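Side-chain contacts in glycine betaine/carnitine/choline ABC transporter%2C ATP-binding protein%2C putative (Staphylococcus aureus, PDB 5IIP), which probably powers ATP-driven uptake of osmoprotectants such as glycine betaine, carnitine and choline, and carries a CBS-domain region linked to inhibition of this uptake by c-di-AMP: residues V128-V131 and L137-L140; V70-S73 and L77-F80. All coordinates share one frame; numbering follows the deposited sequence.

Contact 1: V128-V131 and L137-L140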
# COMPACT_ATOMS: atom_id res chain seq x y z
N VAL D 128 0.73 3.63 -9.95
CA VAL D 128 -0.52 4.15 -9.49
C VAL D 128 -1.66 3.76 -10.41
O VAL D 128 -1.83 4.29 -11.48
CB VAL D 128 -0.45 5.67 -9.42
CG1 VAL D 128 -1.63 6.23 -8.70
CG2 VAL D 128 0.82 6.09 -8.73
N PRO D 129 -2.45 2.80 -9.99
CA PRO D 129 -3.57 2.33 -10.79
C PRO D 129 -4.64 3.35 -11.02
O PRO D 129 -4.93 4.08 -10.13
CB PRO D 129 -4.12 1.19 -9.96
CG PRO D 129 -3.07 0.83 -9.05
CD PRO D 129 -2.29 2.04 -8.77
N VAL D 130 -5.23 3.38 -12.19
CA VAL D 130 -6.29 4.31 -12.49
C VAL D 130 -7.58 3.57 -12.56
O VAL D 130 -7.70 2.60 -13.24
CB VAL D 130 -6.07 5.00 -13.81
CG1 VAL D 130 -7.21 5.94 -14.11
CG2 VAL D 130 -4.76 5.73 -13.80
N VAL D 131 -8.55 4.06 -11.82
CA VAL D 131 -9.85 3.44 -11.74
C VAL D 131 -11.03 4.34 -12.04
O VAL D 131 -10.93 5.52 -11.95
CB VAL D 131 -10.10 2.88 -10.33
CG1 VAL D 131 -9.04 1.90 -9.95
CG2 VAL D 131 -10.18 3.98 -9.33
N LEU D 137 -10.49 -1.17 -12.95
CA LEU D 137 -9.17 -0.83 -13.45
C LEU D 137 -9.15 -0.58 -14.92
O LEU D 137 -9.40 -1.46 -15.71
CB LEU D 137 -8.22 -1.97 -13.14
CG LEU D 137 -6.84 -1.94 -13.74
CD1 LEU D 137 -5.98 -0.89 -13.12
CD2 LEU D 137 -6.20 -3.27 -13.54
N VAL D 138 -8.85 0.64 -15.29
CA VAL D 138 -8.82 0.99 -16.67
C VAL D 138 -7.45 1.44 -17.16
O VAL D 138 -7.19 1.42 -18.33
CB VAL D 138 -9.80 2.11 -16.89
CG1 VAL D 138 -9.42 3.26 -16.01
CG2 VAL D 138 -9.82 2.52 -18.33
N GLY D 139 -6.59 1.85 -16.25
CA GLY D 139 -5.29 2.31 -16.63
C GLY D 139 -4.23 2.33 -15.56
O GLY D 139 -4.49 2.08 -14.43
N LEU D 140 -3.02 2.66 -15.96
CA LEU D 140 -1.91 2.75 -15.05
C LEU D 140 -0.99 3.92 -15.26
O LEU D 140 -0.61 4.23 -16.37
CB LEU D 140 -1.06 1.50 -15.16
CG LEU D 140 0.15 1.47 -14.27
CD1 LEU D 140 -0.32 1.30 -12.86
CD2 LEU D 140 1.09 0.36 -14.64
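V130 lies over G139 in an antiparallel hairpin of a CBS domain, and a classic beta bulge sets how the neighbouring side chains meet. V138 and G139 together face V130, whose O accepts two N-H groups: V138 N at 3.1 Å, nearly in line with the carbonyl bond, and G139 N at 3.3 Å, tilted from the carbonyl plane. The return bond, V130 N to G139 O, is short at 2.7 Å, and its donor sits above the plane of the G139 carbonyl. With no side chain on G139, V130 settles directly on its backbone, CB lying 3.4 Å from G139 O and CG2 leaning over the same peptide. The other branch, CG1, meets V138 CG1 at 4.0 Å, the two valines lying aslant to one another. V138 CG1 stands between its own backbone N and carbonyl carbon (chi1 59°), which brings it to 3.3 Å from V130 O. I109 and I141 pack on V130. P129, V131, L137 and L140 project from the other face, where the pyrrolidine CB of P129 touches L137 CD1 at 4.2 Å. F69 of strand 67-71 covers P129, L137 and L140 there, so this side is closed by the other CBS unit. With CG anti to the backbone N (chi1 179°) and the chain then turned at chi2, the end of L140 comes toward the facing strand, CD1 3.6 Å from V128 O.

Contact 2: V70-S73 and L77-F80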
# COMPACT_ATOMS: atom_id res chain seq x y z
N VAL D 70 -4.30 -7.54 -9.87
CA VAL D 70 -5.34 -8.52 -9.76
C VAL D 70 -6.71 -7.89 -9.89
O VAL D 70 -7.01 -6.96 -9.24
CB VAL D 70 -5.29 -9.19 -8.40
CG1 VAL D 70 -6.24 -10.35 -8.31
CG2 VAL D 70 -3.91 -9.67 -8.13
N VAL D 71 -7.53 -8.45 -10.75
CA VAL D 71 -8.86 -7.97 -10.95
C VAL D 71 -9.77 -9.16 -10.96
O VAL D 71 -9.33 -10.24 -11.13
CB VAL D 71 -9.05 -7.28 -12.28
CG1 VAL D 71 -8.33 -5.97 -12.32
CG2 VAL D 71 -8.59 -8.15 -13.40
N ASP D 72 -11.05 -8.91 -10.77
CA ASP D 72 -12.06 -9.92 -10.82
C ASP D 72 -12.73 -10.07 -12.18
O ASP D 72 -12.35 -9.49 -13.14
CB ASP D 72 -13.06 -9.79 -9.69
CG ASP D 72 -13.87 -8.57 -9.76
OD1 ASP D 72 -13.84 -7.86 -10.74
OD2 ASP D 72 -14.55 -8.31 -8.79
N SER D 73 -13.77 -10.86 -12.23
CA SER D 73 -14.47 -11.14 -13.46
C SER D 73 -15.00 -9.91 -14.10
O SER D 73 -15.10 -9.84 -15.28
CB SER D 73 -15.58 -12.14 -13.25
OG SER D 73 -16.22 -12.41 -14.46
N LEU D 77 -10.60 -3.85 -9.21
CA LEU D 77 -9.28 -3.97 -8.68
C LEU D 77 -9.31 -4.54 -7.30
O LEU D 77 -9.98 -4.05 -6.45
CB LEU D 77 -8.60 -2.63 -8.65
CG LEU D 77 -7.19 -2.61 -8.13
CD1 LEU D 77 -6.26 -3.24 -9.11
CD2 LEU D 77 -6.77 -1.21 -7.88
N LEU D 78 -8.57 -5.60 -7.11
CA LEU D 78 -8.51 -6.23 -5.84
C LEU D 78 -7.13 -6.25 -5.25
O LEU D 78 -7.01 -6.31 -4.06
CB LEU D 78 -8.98 -7.67 -5.96
CG LEU D 78 -10.28 -8.02 -6.63
CD1 LEU D 78 -10.46 -9.49 -6.57
CD2 LEU D 78 -11.46 -7.37 -5.98
N GLY D 79 -6.11 -6.25 -6.06
CA GLY D 79 -4.79 -6.35 -5.54
C GLY D 79 -3.62 -6.00 -6.40
O GLY D 79 -3.75 -5.66 -7.52
N PHE D 80 -2.46 -6.12 -5.80
CA PHE D 80 -1.22 -5.81 -6.45
C PHE D 80 -0.13 -6.83 -6.15
O PHE D 80 -0.02 -7.29 -5.04
CB PHE D 80 -0.81 -4.42 -5.98
CG PHE D 80 0.47 -3.94 -6.54
CD1 PHE D 80 0.49 -3.28 -7.73
CD2 PHE D 80 1.63 -4.12 -5.87
CE1 PHE D 80 1.66 -2.82 -8.25
CE2 PHE D 80 2.81 -3.68 -6.39
CZ PHE D 80 2.83 -3.02 -7.57
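V70 O is gripped by two successive N-H groups of the facing strand. The stronger bond comes from L78 N at 3.0 Å and is nearly straight at the hydrogen (172°), its donor somewhat tilted from the carbonyl plane; the second, from G79 N at 3.4 Å, is weak. In the other direction V70 N donates to G79 O at 3.1 Å, from well above the plane of that carbonyl. Two residues opposite one make this a classic beta bulge in the hairpin of strands 67-71 and 77-82, within the first of the two CBS domains. V70 lies over the glycine backbone, with CB 3.8 Å from G79 N and CG2 above the carbonyl group of G79. I47, L96 and M100 also pack on V70. V71 and L77 pair on the other face, and the end of L77 leans toward the facing strand, CD1 3.8 Å from V70 O. L78 turns its branched end toward the start of the loop: CG is anti to the carbonyl carbon (chi1 -51°), and CD1 comes alongside D72 CB at 4.1 Å. The carboxylate of D72 is engaged elsewhere, OD1 accepting a hydrogen bond from H76 N and a weak one from N74 N, both within the turn. F80 sends its CB away from 70-73, and its ring meets that of F69 with the planes at about 65°.

Overall arrangement
Contacts 1 and 2 are equivalent hairpins in the two CBS domains, contact 2 closing along the chain before contact 1 opens, with centres 11 Å apart. Each has a glycine, G139 or G79, in its bulge, and the two sheets meet through the faces that carry L137 and L77. L137 CD2 packs on V71 CG1 at 3.7 Å, and P129 CB approaches L77 CD2 to 4.1 Å, so each hairpin lends a leucine to the other. Backbone bonds from L137 to N75 and from L77 to Q135 tie each strand to the opposite hairpin's turn. This pairing of sheets is consistent with a Bateman module, the usual tandem form of CBS domains.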